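Local coordinates for protein beta-glycosidase (Bacteroides caccae, PDB 6T2R) that cleaves mucin O-glycans from within the chain as a family 16 glycoside hydrolase (an endo-beta-galactosidase), helping a human gut bacterium to start mucin breakdown, at residues S45-I50 and Q228-D233; L74-G79 and E252-W257; V156-H161 and F201-K206. All blocks are in the same frame, centred on the assembly; numbering follows the deposited sequence.

Interaction 1: S45-I50 and Q228-D233; sequences SVWSRI and QYLLID
With chi1 at -60°, W47 carries its indole beside its own backbone N and across to L230 and I232 of strand 228-233; I232, turned the same way (chi1 -55°, chi2 172°), stretches CD1 out to meet it. The touching corner of the indole is the far end of its six-membered ring: CH2 of W47 lies 3.7 Å from I232 CD1 and 3.9 Å from L230 CD2, both methyls arriving at an oblique angle to the ring. V46 CG1 lies 3.4 Å above one face of the indole, toward its rim, and V258 of strand 251-263 touches W47, L230 and I232 alike. Further along, I50 crosses D233 at about a right angle, its CD1 methyl resting 3.6 Å from D233 CB, on the aliphatic part of the aspartate. The polar ends are satisfied by other partners: W47 NE1 bonds D35, while D233 OD1 and OD2 bond W127 and Q235. The two segments therefore meet mainly through buried hydrocarbon, held by dispersion and exclusion of water; this direct contact is non-directional, and their relative position is set by the backbone bonding of both to strand 92-98 and T99, which lie between them.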
ATOM      1  N   SER A  45      17.721  -6.172   0.068  1.00 30.74           N
ATOM      2  CA  SER A  45      17.915  -5.572  -1.266  1.00 30.92           C
ATOM      3  C   SER A  45      16.577  -5.042  -1.792  1.00 33.80           C
ATOM      4  O   SER A  45      16.569  -4.394  -2.830  1.00 36.39           O
ATOM      5  CB  SER A  45      18.499  -6.550  -2.210  1.00 30.42           C
ATOM      6  OG  SER A  45      17.507  -7.475  -2.616  1.00 37.83           O
ATOM      7  N   VAL A  46      15.473  -5.288  -1.109  1.00 33.10           N
ATOM      8  CA  VAL A  46      14.147  -4.850  -1.612  1.00 31.71           C
ATOM      9  C   VAL A  46      13.499  -3.930  -0.591  1.00 30.01           C
ATOM     10  O   VAL A  46      12.949  -2.919  -1.026  1.00 27.17           O
ATOM     11  CB  VAL A  46      13.247  -6.058  -1.922  1.00 34.62           C
ATOM     12  CG1 VAL A  46      11.808  -5.629  -2.117  1.00 34.78           C
ATOM     13  CG2 VAL A  46      13.755  -6.812  -3.142  1.00 34.98           C
ATOM     14  N   TRP A  47      13.524  -4.328   0.683  1.00 27.83           N
ATOM     15  CA  TRP A  47      12.752  -3.723   1.796  1.00 26.71           C
ATOM     16  C   TRP A  47      13.675  -3.009   2.793  1.00 29.10           C
ATOM     17  O   TRP A  47      14.835  -3.439   2.980  1.00 28.66           O
ATOM     18  CB  TRP A  47      11.947  -4.784   2.529  1.00 28.01           C
ATOM     19  CG  TRP A  47      10.968  -5.506   1.665  1.00 29.68           C
ATOM     20  CD1 TRP A  47      11.075  -6.775   1.180  1.00 31.50           C
ATOM     21  CD2 TRP A  47       9.714  -5.006   1.198  1.00 30.73           C
ATOM     22  NE1 TRP A  47       9.971  -7.094   0.433  1.00 32.24           N
ATOM     23  CE2 TRP A  47       9.113  -6.036   0.439  1.00 32.10           C
ATOM     24  CE3 TRP A  47       9.038  -3.793   1.337  1.00 30.57           C
ATOM     25  CZ2 TRP A  47       7.855  -5.901  -0.147  1.00 30.95           C
ATOM     26  CZ3 TRP A  47       7.804  -3.660   0.746  1.00 29.86           C
ATOM     27  CH2 TRP A  47       7.230  -4.689  -0.000  1.00 28.70           C
ATOM     28  N   SER A  48      13.151  -1.952   3.394  1.00 25.96           N
ATOM     29  CA  SER A  48      13.695  -1.260   4.583  1.00 26.51           C
ATOM     30  C   SER A  48      12.518  -0.989   5.510  1.00 27.76           C
ATOM     31  O   SER A  48      11.339  -0.837   5.004  1.00 26.41           O
ATOM     32  CB  SER A  48      14.403   0.026   4.193  1.00 27.63           C
ATOM     33  OG  SER A  48      15.418  -0.195   3.229  1.00 25.11           O
ATOM     34  N   ARG A  49      12.793  -0.946   6.806  1.00 25.08           N
ATOM     35  CA  ARG A  49      11.801  -0.526   7.823  1.00 28.12           C
ATOM     36  C   ARG A  49      11.487   0.947   7.614  1.00 28.88           C
ATOM     37  O   ARG A  49      12.396   1.721   7.206  1.00 28.44           O
ATOM     38  CB  ARG A  49      12.288  -0.799   9.249  1.00 27.49           C
ATOM     39  CG  ARG A  49      12.444  -2.281   9.555  1.00 29.77           C
ATOM     40  CD  ARG A  49      12.707  -2.553  11.034  1.00 31.29           C
ATOM     41  NE  ARG A  49      12.753  -3.991  11.242  1.00 33.95           N
ATOM     42  CZ  ARG A  49      13.146  -4.607  12.356  1.00 31.94           C
ATOM     43  NH1 ARG A  49      13.491  -3.936  13.433  1.00 28.22           N
ATOM     44  NH2 ARG A  49      13.136  -5.914  12.397  1.00 34.03           N
ATOM     45  N   ILE A  50      10.238   1.322   7.875  1.00 26.09           N
ATOM     46  CA  ILE A  50       9.808   2.720   7.644  1.00 26.45           C
ATOM     47  C   ILE A  50      10.167   3.524   8.886  1.00 29.44           C
ATOM     48  O   ILE A  50       9.726   3.213   9.986  1.00 29.37           O
ATOM     49  CB  ILE A  50       8.303   2.810   7.319  1.00 26.54           C
ATOM     50  CG1 ILE A  50       7.921   2.088   6.017  1.00 28.75           C
ATOM     51  CG2 ILE A  50       7.866   4.261   7.310  1.00 26.33           C
ATOM     52  CD1 ILE A  50       6.430   1.917   5.833  1.00 27.36           C
ATOM     53  N   GLN A 228       7.047   3.748  -9.242  1.00 23.87           N
ATOM     54  CA  GLN A 228       6.448   3.734  -7.890  1.00 24.69           C
ATOM     55  C   GLN A 228       7.385   2.986  -6.945  1.00 25.01           C
ATOM     56  O   GLN A 228       8.102   2.068  -7.418  1.00 24.72           O
ATOM     57  CB  GLN A 228       5.068   3.063  -7.985  1.00 23.66           C
ATOM     58  CG  GLN A 228       4.154   3.709  -9.033  1.00 21.98           C
ATOM     59  CD  GLN A 228       3.531   4.986  -8.521  1.00 23.08           C
ATOM     60  OE1 GLN A 228       3.139   5.059  -7.358  1.00 24.30           O
ATOM     61  NE2 GLN A 228       3.475   6.017  -9.372  1.00 23.50           N
ATOM     62  N   TYR A 229       7.356   3.328  -5.656  1.00 23.83           N
ATOM     63  CA  TYR A 229       7.784   2.399  -4.581  1.00 23.88           C
ATOM     64  C   TYR A 229       6.551   1.995  -3.765  1.00 24.98           C
ATOM     65  O   TYR A 229       5.541   2.752  -3.719  1.00 24.76           O
ATOM     66  CB  TYR A 229       8.929   2.986  -3.762  1.00 25.62           C
ATOM     67  CG  TYR A 229       8.608   4.044  -2.730  1.00 25.92           C
ATOM     68  CD1 TYR A 229       8.411   3.696  -1.408  1.00 26.36           C
ATOM     69  CD2 TYR A 229       8.596   5.394  -3.051  1.00 27.34           C
ATOM     70  CE1 TYR A 229       8.174   4.653  -0.432  1.00 27.61           C
ATOM     71  CE2 TYR A 229       8.361   6.362  -2.088  1.00 26.26           C
ATOM     72  CZ  TYR A 229       8.175   5.991  -0.773  1.00 26.08           C
ATOM     73  OH  TYR A 229       7.979   6.919   0.198  1.00 22.58           O
ATOM     74  N   LEU A 230       6.648   0.820  -3.139  1.00 24.06           N
ATOM     75  CA  LEU A 230       5.535   0.130  -2.449  1.00 24.02           C
ATOM     76  C   LEU A 230       5.772   0.228  -0.950  1.00 23.61           C
ATOM     77  O   LEU A 230       6.920   0.066  -0.531  1.00 23.67           O
ATOM     78  CB  LEU A 230       5.555  -1.336  -2.870  1.00 24.11           C
ATOM     79  CG  LEU A 230       4.521  -2.206  -2.179  1.00 23.98           C
ATOM     80  CD1 LEU A 230       3.096  -1.673  -2.363  1.00 24.57           C
ATOM     81  CD2 LEU A 230       4.626  -3.625  -2.709  1.00 27.90           C
ATOM     82  N   LEU A 231       4.737   0.588  -0.226  1.00 24.03           N
ATOM     83  CA  LEU A 231       4.682   0.674   1.250  1.00 24.67           C
ATOM     84  C   LEU A 231       3.621  -0.333   1.700  1.00 24.59           C
ATOM     85  O   LEU A 231       2.484  -0.345   1.105  1.00 27.46           O
ATOM     86  CB  LEU A 231       4.279   2.093   1.694  1.00 24.92           C
ATOM     87  CG  LEU A 231       5.166   3.248   1.207  1.00 27.22           C
ATOM     88  CD1 LEU A 231       4.717   3.750  -0.174  1.00 27.87           C
ATOM     89  CD2 LEU A 231       5.122   4.408   2.185  1.00 27.25           C
ATOM     90  N   ILE A 232       3.950  -1.077   2.739  1.00 22.90           N
ATOM     91  CA  ILE A 232       3.051  -2.016   3.466  1.00 24.12           C
ATOM     92  C   ILE A 232       3.282  -1.762   4.950  1.00 24.49           C
ATOM     93  O   ILE A 232       4.450  -1.901   5.377  1.00 26.60           O
ATOM     94  CB  ILE A 232       3.322  -3.489   3.114  1.00 24.41           C
ATOM     95  CG1 ILE A 232       3.242  -3.729   1.606  1.00 24.34           C
ATOM     96  CG2 ILE A 232       2.333  -4.350   3.892  1.00 27.20           C
ATOM     97  CD1 ILE A 232       3.683  -5.091   1.137  1.00 25.63           C
ATOM     98  N   ASP A 233       2.272  -1.312   5.691  1.00 21.80           N
ATOM     99  CA  ASP A 233       2.588  -0.858   7.063  1.00 26.11           C
ATOM    100  C   ASP A 233       1.326  -0.824   7.899  1.00 25.93           C
ATOM    101  O   ASP A 233       0.271  -0.412   7.390  1.00 27.84           O
ATOM    102  CB  ASP A 233       3.297   0.508   7.047  1.00 29.60           C
ATOM    103  CG  ASP A 233       2.407   1.646   6.564  1.00 27.61           C
ATOM    104  OD1 ASP A 233       2.157   1.727   5.340  1.00 26.65           O
ATOM    105  OD2 ASP A 233       1.918   2.393   7.428  1.00 30.13           O
TER

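Interaction 2: L74-G79 and E252-W257; sequences LLILKG and EMEVDW
Strands 74-79 and 252-257 are antiparallel neighbours in a beta-sheet of the family 16 fold, their axes 4.6 Å apart at closest approach. Two hydrogen-bonded pairs, L75 with V255 and L77 with M253, alternate with two non-hydrogen-bonded pairs, I76 with E254 and K78 with E252. The V255 N to L75 O bond is the shortest of the four, 2.8 Å, and lies in the carbonyl plane; L75 N instead approaches V255 O tilted 23° from that plane. In the second pair, M253 N reaches L77 O at 3.0 Å, close to the C=O direction.

One face is apolar. L75 and V255 lie side by side, and L77 CB packs 3.8 Å from M253 CG, which chi1 of 53° places between the backbone N and the carbonyl carbon; F37, V112 and L116 add to this layer. The other face is mixed: I76 CG2 sits 3.6 Å from E252 OE1 and its CD1 lies 4.0 Å from E254 CB. Here the carboxylates look beyond the pair, E252 to R71 and E254 to R115 and H117, while K78 is salt-bridged to E69. At the end of the ladder, L74 CD2 lies 3.5 Å from D256 CA. D256, salt-bridged to R113, and W257 both face that arginine, which lies on the next strand, 108-116, forming a classic beta bulge. An apolar face backed by a mixed, largely charged one, in a curved antiparallel sheet, fits the beta-jelly-roll sandwich of glycoside hydrolase family 16.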
ATOM      1  N   LEU A  74       5.252 -16.195   6.382  1.00 32.98           N
ATOM      2  CA  LEU A  74       4.464 -14.930   6.360  1.00 32.56           C
ATOM      3  C   LEU A  74       5.264 -13.767   6.954  1.00 32.59           C
ATOM      4  O   LEU A  74       5.871 -13.914   8.054  1.00 33.00           O
ATOM      5  CB  LEU A  74       3.206 -15.110   7.217  1.00 32.43           C
ATOM      6  CG  LEU A  74       2.186 -16.126   6.725  1.00 31.88           C
ATOM      7  CD1 LEU A  74       0.953 -16.055   7.595  1.00 32.10           C
ATOM      8  CD2 LEU A  74       1.836 -15.891   5.258  1.00 34.18           C
ATOM      9  N   LEU A  75       5.161 -12.591   6.346  1.00 30.75           N
ATOM     10  CA  LEU A  75       5.621 -11.348   7.003  1.00 27.98           C
ATOM     11  C   LEU A  75       4.551 -10.882   8.007  1.00 26.64           C
ATOM     12  O   LEU A  75       3.400 -10.932   7.670  1.00 29.02           O
ATOM     13  CB  LEU A  75       5.889 -10.272   5.944  1.00 32.66           C
ATOM     14  CG  LEU A  75       6.033  -8.851   6.515  1.00 30.31           C
ATOM     15  CD1 LEU A  75       7.359  -8.741   7.262  1.00 28.30           C
ATOM     16  CD2 LEU A  75       5.914  -7.800   5.398  1.00 33.50           C
ATOM     17  N   ILE A  76       4.937 -10.436   9.202  1.00 24.04           N
ATOM     18  CA  ILE A  76       4.007  -9.970  10.275  1.00 27.86           C
ATOM     19  C   ILE A  76       4.423  -8.569  10.648  1.00 25.69           C
ATOM     20  O   ILE A  76       5.587  -8.378  11.000  1.00 32.81           O
ATOM     21  CB  ILE A  76       4.072 -10.866  11.523  1.00 29.67           C
ATOM     22  CG1 ILE A  76       4.051 -12.340  11.138  1.00 29.23           C
ATOM     23  CG2 ILE A  76       2.956 -10.509  12.490  1.00 30.64           C
ATOM     24  CD1 ILE A  76       2.774 -12.746  10.489  1.00 31.14           C
ATOM     25  N   LEU A  77       3.516  -7.626  10.550  1.00 26.67           N
ATOM     26  CA  LEU A  77       3.781  -6.230  10.965  1.00 25.69           C
ATOM     27  C   LEU A  77       2.780  -5.924  12.050  1.00 26.74           C
ATOM     28  O   LEU A  77       1.622  -6.330  11.831  1.00 25.90           O
ATOM     29  CB  LEU A  77       3.581  -5.320   9.753  1.00 27.46           C
ATOM     30  CG  LEU A  77       4.590  -5.522   8.627  1.00 28.47           C
ATOM     31  CD1 LEU A  77       4.167  -4.743   7.385  1.00 28.69           C
ATOM     32  CD2 LEU A  77       5.982  -5.099   9.074  1.00 26.29           C
ATOM     33  N   LYS A  78       3.215  -5.344  13.183  1.00 28.64           N
ATOM     34  CA  LYS A  78       2.359  -5.283  14.408  1.00 29.89           C
ATOM     35  C   LYS A  78       2.213  -3.835  14.849  1.00 27.02           C
ATOM     36  O   LYS A  78       3.110  -3.032  14.548  1.00 27.92           O
ATOM     37  CB  LYS A  78       2.925  -6.123  15.554  1.00 28.31           C
ATOM     38  CG  LYS A  78       3.361  -7.518  15.145  1.00 32.60           C
ATOM     39  CD  LYS A  78       4.255  -8.232  16.160  1.00 32.09           C
ATOM     40  CE  LYS A  78       4.780  -9.530  15.591  1.00 32.92           C
ATOM     41  NZ  LYS A  78       5.593 -10.267  16.590  1.00 33.97           N
ATOM     42  N   GLY A  79       1.080  -3.551  15.464  1.00 29.21           N
ATOM     43  CA  GLY A  79       0.825  -2.325  16.230  1.00 31.44           C
ATOM     44  C   GLY A  79       0.754  -2.672  17.720  1.00 33.39           C
ATOM     45  O   GLY A  79       0.011  -3.584  18.059  1.00 31.56           O
ATOM     46  N   GLU A 252      -1.898  -7.438  14.525  1.00 29.45           N
ATOM     47  CA  GLU A 252      -1.021  -7.793  13.384  1.00 30.74           C
ATOM     48  C   GLU A 252      -1.763  -7.682  12.052  1.00 28.11           C
ATOM     49  O   GLU A 252      -3.001  -7.714  12.032  1.00 26.82           O
ATOM     50  CB  GLU A 252      -0.543  -9.241  13.399  1.00 31.02           C
ATOM     51  CG  GLU A 252      -0.462  -9.859  14.748  1.00 36.29           C
ATOM     52  CD  GLU A 252       0.142 -11.239  14.650  1.00 34.75           C
ATOM     53  OE1 GLU A 252       1.076 -11.500  15.400  1.00 44.10           O
ATOM     54  OE2 GLU A 252      -0.255 -11.989  13.758  1.00 30.91           O
ATOM     55  N   MET A 253      -0.983  -7.510  10.993  1.00 27.26           N
ATOM     56  CA  MET A 253      -1.378  -7.822   9.602  1.00 31.18           C
ATOM     57  C   MET A 253      -0.356  -8.849   9.155  1.00 28.60           C
ATOM     58  O   MET A 253       0.806  -8.736   9.582  1.00 27.71           O
ATOM     59  CB  MET A 253      -1.352  -6.618   8.664  1.00 30.35           C
ATOM     60  CG  MET A 253      -0.036  -5.864   8.654  1.00 35.73           C
ATOM     61  SD  MET A 253      -0.029  -4.393   7.564  1.00 41.29           S
ATOM     62  CE  MET A 253      -1.069  -5.012   6.228  1.00 30.91           C
ATOM     63  N   GLU A 254      -0.814  -9.852   8.426  1.00 29.68           N
ATOM     64  CA  GLU A 254       0.034 -10.953   7.903  1.00 30.84           C
ATOM     65  C   GLU A 254       0.070 -10.822   6.394  1.00 28.62           C
ATOM     66  O   GLU A 254      -1.009 -10.721   5.771  1.00 25.00           O
ATOM     67  CB  GLU A 254      -0.551 -12.315   8.277  1.00 32.15           C
ATOM     68  CG  GLU A 254      -1.162 -12.324   9.658  1.00 31.69           C
ATOM     69  CD  GLU A 254      -1.898 -13.599   9.988  1.00 30.13           C
ATOM     70  OE1 GLU A 254      -1.244 -14.657   9.968  1.00 34.00           O
ATOM     71  OE2 GLU A 254      -3.123 -13.509  10.287  1.00 32.11           O
ATOM     72  N   VAL A 255       1.266 -10.861   5.841  1.00 28.59           N
ATOM     73  CA  VAL A 255       1.455 -10.741   4.380  1.00 29.86           C
ATOM     74  C   VAL A 255       2.087 -12.028   3.857  1.00 32.15           C
ATOM     75  O   VAL A 255       3.253 -12.334   4.195  1.00 31.10           O
ATOM     76  CB  VAL A 255       2.284  -9.499   4.053  1.00 29.74           C
ATOM     77  CG1 VAL A 255       2.284  -9.215   2.566  1.00 27.97           C
ATOM     78  CG2 VAL A 255       1.787  -8.296   4.846  1.00 29.10           C
ATOM     79  N   ASP A 256       1.318 -12.710   3.017  1.00 32.02           N
ATOM     80  CA  ASP A 256       1.710 -13.949   2.312  1.00 31.71           C
ATOM     81  C   ASP A 256       2.691 -13.612   1.192  1.00 28.55           C
ATOM     82  O   ASP A 256       3.742 -14.305   1.109  1.00 27.65           O
ATOM     83  CB  ASP A 256       0.449 -14.647   1.812  1.00 33.43           C
ATOM     84  CG  ASP A 256       0.654 -16.070   1.339  1.00 33.60           C
ATOM     85  OD1 ASP A 256       1.754 -16.617   1.552  1.00 35.64           O
ATOM     86  OD2 ASP A 256      -0.295 -16.595   0.743  1.00 33.55           O
ATOM     87  N   TRP A 257       2.370 -12.627   0.330  1.00 29.38           N
ATOM     88  CA  TRP A 257       3.245 -12.303  -0.837  1.00 28.14           C
ATOM     89  C   TRP A 257       2.900 -10.964  -1.488  1.00 25.56           C
ATOM     90  O   TRP A 257       1.794 -10.423  -1.289  1.00 23.30           O
ATOM     91  CB  TRP A 257       3.275 -13.419  -1.922  1.00 28.26           C
ATOM     92  CG  TRP A 257       1.944 -13.970  -2.372  1.00 30.05           C
ATOM     93  CD1 TRP A 257       1.444 -15.211  -2.065  1.00 32.28           C
ATOM     94  CD2 TRP A 257       0.957 -13.369  -3.243  1.00 30.27           C
ATOM     95  NE1 TRP A 257       0.212 -15.387  -2.635  1.00 30.02           N
ATOM     96  CE2 TRP A 257      -0.104 -14.291  -3.379  1.00 28.63           C
ATOM     97  CE3 TRP A 257       0.841 -12.132  -3.895  1.00 29.09           C
ATOM     98  CZ2 TRP A 257      -1.248 -14.021  -4.129  1.00 30.93           C
ATOM     99  CZ3 TRP A 257      -0.298 -11.857  -4.624  1.00 30.67           C
ATOM    100  CH2 TRP A 257      -1.310 -12.799  -4.769  1.00 29.31           C
TER

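Interaction 3: V156-H161 and F201-K206; sequences VYQTVH and FHVNGK
Q158 and F201 run alongside each other, heading opposite ways, where strands 156-161 and 201-203 pack face to face, their axes 8.6 Å apart and nearly antiparallel, as in the layered beta-sandwich of family 16 enzymes. Each strand has its own sheet neighbours, 143-145 and 177-181 for one, 187-195 and 206-212 for the other; V203 to K206 forms the type I' turn of the hairpin leading into 206-212.

The single polar link is Q158 NE2 to H202 O, 3.2 Å, with an N-H···O angle of 149°. The donor stands 57° above the carbonyl plane, away from the lone-pair directions, so the bond is probably modest. I146 O is the stronger partner of NE2, and OE1 accepts from N208, which together fix the rotation of this buried amide.

Apolar and van der Waals packing supplies the rest. Q158 CB lies 3.7 Å from F201 CD1, and the chain, extended beyond CG, brings OE1 3.4 Å from F201 CB, the amide plane turned 67° from the ring. V203 CG2 touches the same OE1 at 3.6 Å and V156 CG2 at 4.1 Å. At the far end of the phenyl group, the V160 CG1 methyl meets the ring edge near its plane, 3.8 Å from F201 CZ.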
ATOM      1  N   VAL A 156     -12.784  -2.536   2.648  1.00 26.34           N
ATOM      2  CA  VAL A 156     -11.525  -1.756   2.534  1.00 27.29           C
ATOM      3  C   VAL A 156     -11.802  -0.596   1.588  1.00 27.40           C
ATOM      4  O   VAL A 156     -12.713  -0.705   0.740  1.00 26.83           O
ATOM      5  CB  VAL A 156     -10.337  -2.592   2.035  1.00 28.93           C
ATOM      6  CG1 VAL A 156     -10.001  -3.732   2.978  1.00 30.79           C
ATOM      7  CG2 VAL A 156     -10.557  -3.081   0.613  1.00 28.08           C
ATOM      8  N   TYR A 157     -11.009   0.449   1.735  1.00 27.72           N
ATOM      9  CA  TYR A 157     -10.951   1.612   0.823  1.00 27.03           C
ATOM     10  C   TYR A 157      -9.818   1.359  -0.169  1.00 25.19           C
ATOM     11  O   TYR A 157      -8.697   0.978   0.242  1.00 22.72           O
ATOM     12  CB  TYR A 157     -10.735   2.895   1.622  1.00 27.58           C
ATOM     13  CG  TYR A 157     -11.859   3.244   2.571  1.00 29.66           C
ATOM     14  CD1 TYR A 157     -12.063   2.526   3.742  1.00 28.86           C
ATOM     15  CD2 TYR A 157     -12.693   4.314   2.322  1.00 29.72           C
ATOM     16  CE1 TYR A 157     -13.082   2.840   4.624  1.00 29.60           C
ATOM     17  CE2 TYR A 157     -13.711   4.652   3.203  1.00 30.95           C
ATOM     18  CZ  TYR A 157     -13.904   3.912   4.354  1.00 29.44           C
ATOM     19  OH  TYR A 157     -14.904   4.230   5.214  1.00 29.25           O
ATOM     20  N   GLN A 158     -10.096   1.624  -1.433  1.00 23.24           N
ATOM     21  CA  GLN A 158      -9.053   1.858  -2.446  1.00 24.61           C
ATOM     22  C   GLN A 158      -9.227   3.304  -2.947  1.00 27.45           C
ATOM     23  O   GLN A 158     -10.399   3.737  -3.139  1.00 27.54           O
ATOM     24  CB  GLN A 158      -9.163   0.759  -3.499  1.00 24.91           C
ATOM     25  CG  GLN A 158      -8.949  -0.648  -2.916  1.00 25.66           C
ATOM     26  CD  GLN A 158      -8.955  -1.716  -3.988  1.00 25.12           C
ATOM     27  OE1 GLN A 158     -10.001  -1.974  -4.602  1.00 30.23           O
ATOM     28  NE2 GLN A 158      -7.795  -2.315  -4.242  1.00 22.50           N
ATOM     29  N   THR A 159      -8.125   4.050  -3.107  1.00 26.45           N
ATOM     30  CA  THR A 159      -8.161   5.528  -3.286  1.00 25.55           C
ATOM     31  C   THR A 159      -6.936   6.026  -4.042  1.00 24.59           C
ATOM     32  O   THR A 159      -5.914   5.339  -4.012  1.00 25.35           O
ATOM     33  CB  THR A 159      -8.182   6.269  -1.950  1.00 23.64           C
ATOM     34  OG1 THR A 159      -8.977   5.538  -1.030  1.00 28.15           O
ATOM     35  CG2 THR A 159      -8.773   7.652  -2.086  1.00 27.43           C
ATOM     36  N   VAL A 160      -7.082   7.155  -4.736  1.00 23.56           N
ATOM     37  CA  VAL A 160      -5.952   7.934  -5.320  1.00 24.81           C
ATOM     38  C   VAL A 160      -6.027   9.313  -4.685  1.00 23.98           C
ATOM     39  O   VAL A 160      -7.133   9.764  -4.361  1.00 23.80           O
ATOM     40  CB  VAL A 160      -5.935   8.025  -6.867  1.00 25.20           C
ATOM     41  CG1 VAL A 160      -5.942   6.657  -7.511  1.00 24.91           C
ATOM     42  CG2 VAL A 160      -7.084   8.843  -7.445  1.00 28.43           C
ATOM     43  N   HIS A 161      -4.876   9.937  -4.526  1.00 24.17           N
ATOM     44  CA  HIS A 161      -4.745  11.370  -4.160  1.00 25.04           C
ATOM     45  C   HIS A 161      -3.795  12.033  -5.151  1.00 27.32           C
ATOM     46  O   HIS A 161      -2.802  11.355  -5.600  1.00 26.17           O
ATOM     47  CB  HIS A 161      -4.216  11.481  -2.730  1.00 26.03           C
ATOM     48  CG  HIS A 161      -5.009  10.662  -1.805  1.00 26.48           C
ATOM     49  ND1 HIS A 161      -6.155  11.137  -1.246  1.00 28.52           N
ATOM     50  CD2 HIS A 161      -4.857   9.391  -1.383  1.00 27.76           C
ATOM     51  CE1 HIS A 161      -6.664  10.200  -0.467  1.00 25.70           C
ATOM     52  NE2 HIS A 161      -5.905   9.123  -0.556  1.00 24.96           N
ATOM     53  N   PHE A 201      -8.622  -0.879  -9.826  1.00 25.69           N
ATOM     54  CA  PHE A 201      -8.467  -1.465  -8.469  1.00 25.91           C
ATOM     55  C   PHE A 201      -9.268  -2.756  -8.371  1.00 26.09           C
ATOM     56  O   PHE A 201     -10.403  -2.783  -8.839  1.00 26.16           O
ATOM     57  CB  PHE A 201      -8.919  -0.466  -7.413  1.00 26.50           C
ATOM     58  CG  PHE A 201      -8.000   0.724  -7.280  1.00 25.59           C
ATOM     59  CD1 PHE A 201      -6.891   0.699  -6.436  1.00 27.52           C
ATOM     60  CD2 PHE A 201      -8.241   1.875  -8.001  1.00 24.70           C
ATOM     61  CE1 PHE A 201      -6.047   1.800  -6.321  1.00 25.01           C
ATOM     62  CE2 PHE A 201      -7.405   2.977  -7.880  1.00 23.79           C
ATOM     63  CZ  PHE A 201      -6.324   2.951  -7.036  1.00 24.04           C
ATOM     64  N   HIS A 202      -8.667  -3.780  -7.786  1.00 25.45           N
ATOM     65  CA  HIS A 202      -9.262  -5.120  -7.615  1.00 27.71           C
ATOM     66  C   HIS A 202      -9.049  -5.532  -6.170  1.00 29.12           C
ATOM     67  O   HIS A 202      -8.023  -5.157  -5.588  1.00 27.77           O
ATOM     68  CB  HIS A 202      -8.636  -6.160  -8.564  1.00 27.51           C
ATOM     69  CG  HIS A 202      -8.862  -5.882 -10.008  1.00 29.62           C
ATOM     70  ND1 HIS A 202      -7.914  -5.253 -10.793  1.00 34.45           N
ATOM     71  CD2 HIS A 202      -9.940  -6.105 -10.801  1.00 30.41           C
ATOM     72  CE1 HIS A 202      -8.388  -5.141 -12.026  1.00 39.16           C
ATOM     73  NE2 HIS A 202      -9.650  -5.644 -12.052  1.00 29.28           N
ATOM     74  N   VAL A 203     -10.045  -6.225  -5.632  1.00 29.34           N
ATOM     75  CA  VAL A 203      -9.937  -7.088  -4.428  1.00 29.17           C
ATOM     76  C   VAL A 203     -10.371  -8.503  -4.853  1.00 29.78           C
ATOM     77  O   VAL A 203     -11.462  -8.619  -5.461  1.00 27.55           O
ATOM     78  CB  VAL A 203     -10.795  -6.508  -3.289  1.00 26.03           C
ATOM     79  CG1 VAL A 203     -10.805  -7.415  -2.096  1.00 25.89           C
ATOM     80  CG2 VAL A 203     -10.316  -5.123  -2.889  1.00 28.07           C
ATOM     81  N   ASN A 204      -9.523  -9.508  -4.593  1.00 29.54           N
ATOM     82  CA  ASN A 204      -9.694 -10.921  -5.026  1.00 31.80           C
ATOM     83  C   ASN A 204     -10.073 -11.003  -6.509  1.00 31.41           C
ATOM     84  O   ASN A 204     -10.890 -11.822  -6.829  1.00 33.37           O
ATOM     85  CB  ASN A 204     -10.728 -11.607  -4.119  1.00 30.64           C
ATOM     86  CG  ASN A 204     -10.320 -11.485  -2.667  1.00 31.52           C
ATOM     87  OD1 ASN A 204      -9.140 -11.610  -2.362  1.00 29.12           O
ATOM     88  ND2 ASN A 204     -11.250 -11.188  -1.776  1.00 25.72           N
ATOM     89  N   GLY A 205      -9.556 -10.158  -7.395  1.00 32.26           N
ATOM     90  CA  GLY A 205      -9.885 -10.294  -8.829  1.00 31.06           C
ATOM     91  C   GLY A 205     -11.219  -9.668  -9.234  1.00 31.02           C
ATOM     92  O   GLY A 205     -11.421  -9.499 -10.429  1.00 36.35           O
ATOM     93  N   LYS A 206     -12.041  -9.235  -8.281  1.00 29.67           N
ATOM     94  CA  LYS A 206     -13.235  -8.400  -8.498  1.00 30.33           C
ATOM     95  C   LYS A 206     -12.799  -6.937  -8.693  1.00 31.04           C
ATOM     96  O   LYS A 206     -12.015  -6.416  -7.896  1.00 25.23           O
ATOM     97  CB  LYS A 206     -14.176  -8.602  -7.308  1.00 35.33           C
ATOM     98  CG  LYS A 206     -15.504  -7.851  -7.356  1.00 44.62           C
ATOM     99  CD  LYS A 206     -16.670  -8.566  -8.043  1.00 52.12           C
ATOM    100  CE  LYS A 206     -17.167  -7.871  -9.301  1.00 60.66           C
ATOM    101  NZ  LYS A 206     -17.963  -8.778 -10.170  1.00 64.71           N
TER

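How the interactions relate
Interactions 1 and 2 adjoin, their centres about 13 Å apart, and their segments alternate along the chain. I232 and D233 form the seam: I232 O lies 3.5 Å from L77 CD1, I232 CG2 lies 4.1 Å from V255 CG2, and the backbone C of D233 lies 3.8 Å from M253 SD. Interaction 3 is separate, about 19 Å from either by centres, with nearest atoms about 9 Å from interaction 1 and 8 Å from interaction 2. Its strand 156-161 pairs through T159 with D145 and through Y157 with E148, within an E-x-D-x-x-E sequence that in family 16 relatives carries the catalytic acids, so 156-161 probably flanks the active-site strand, and 201-203 packs on its inner side through F201 and V144.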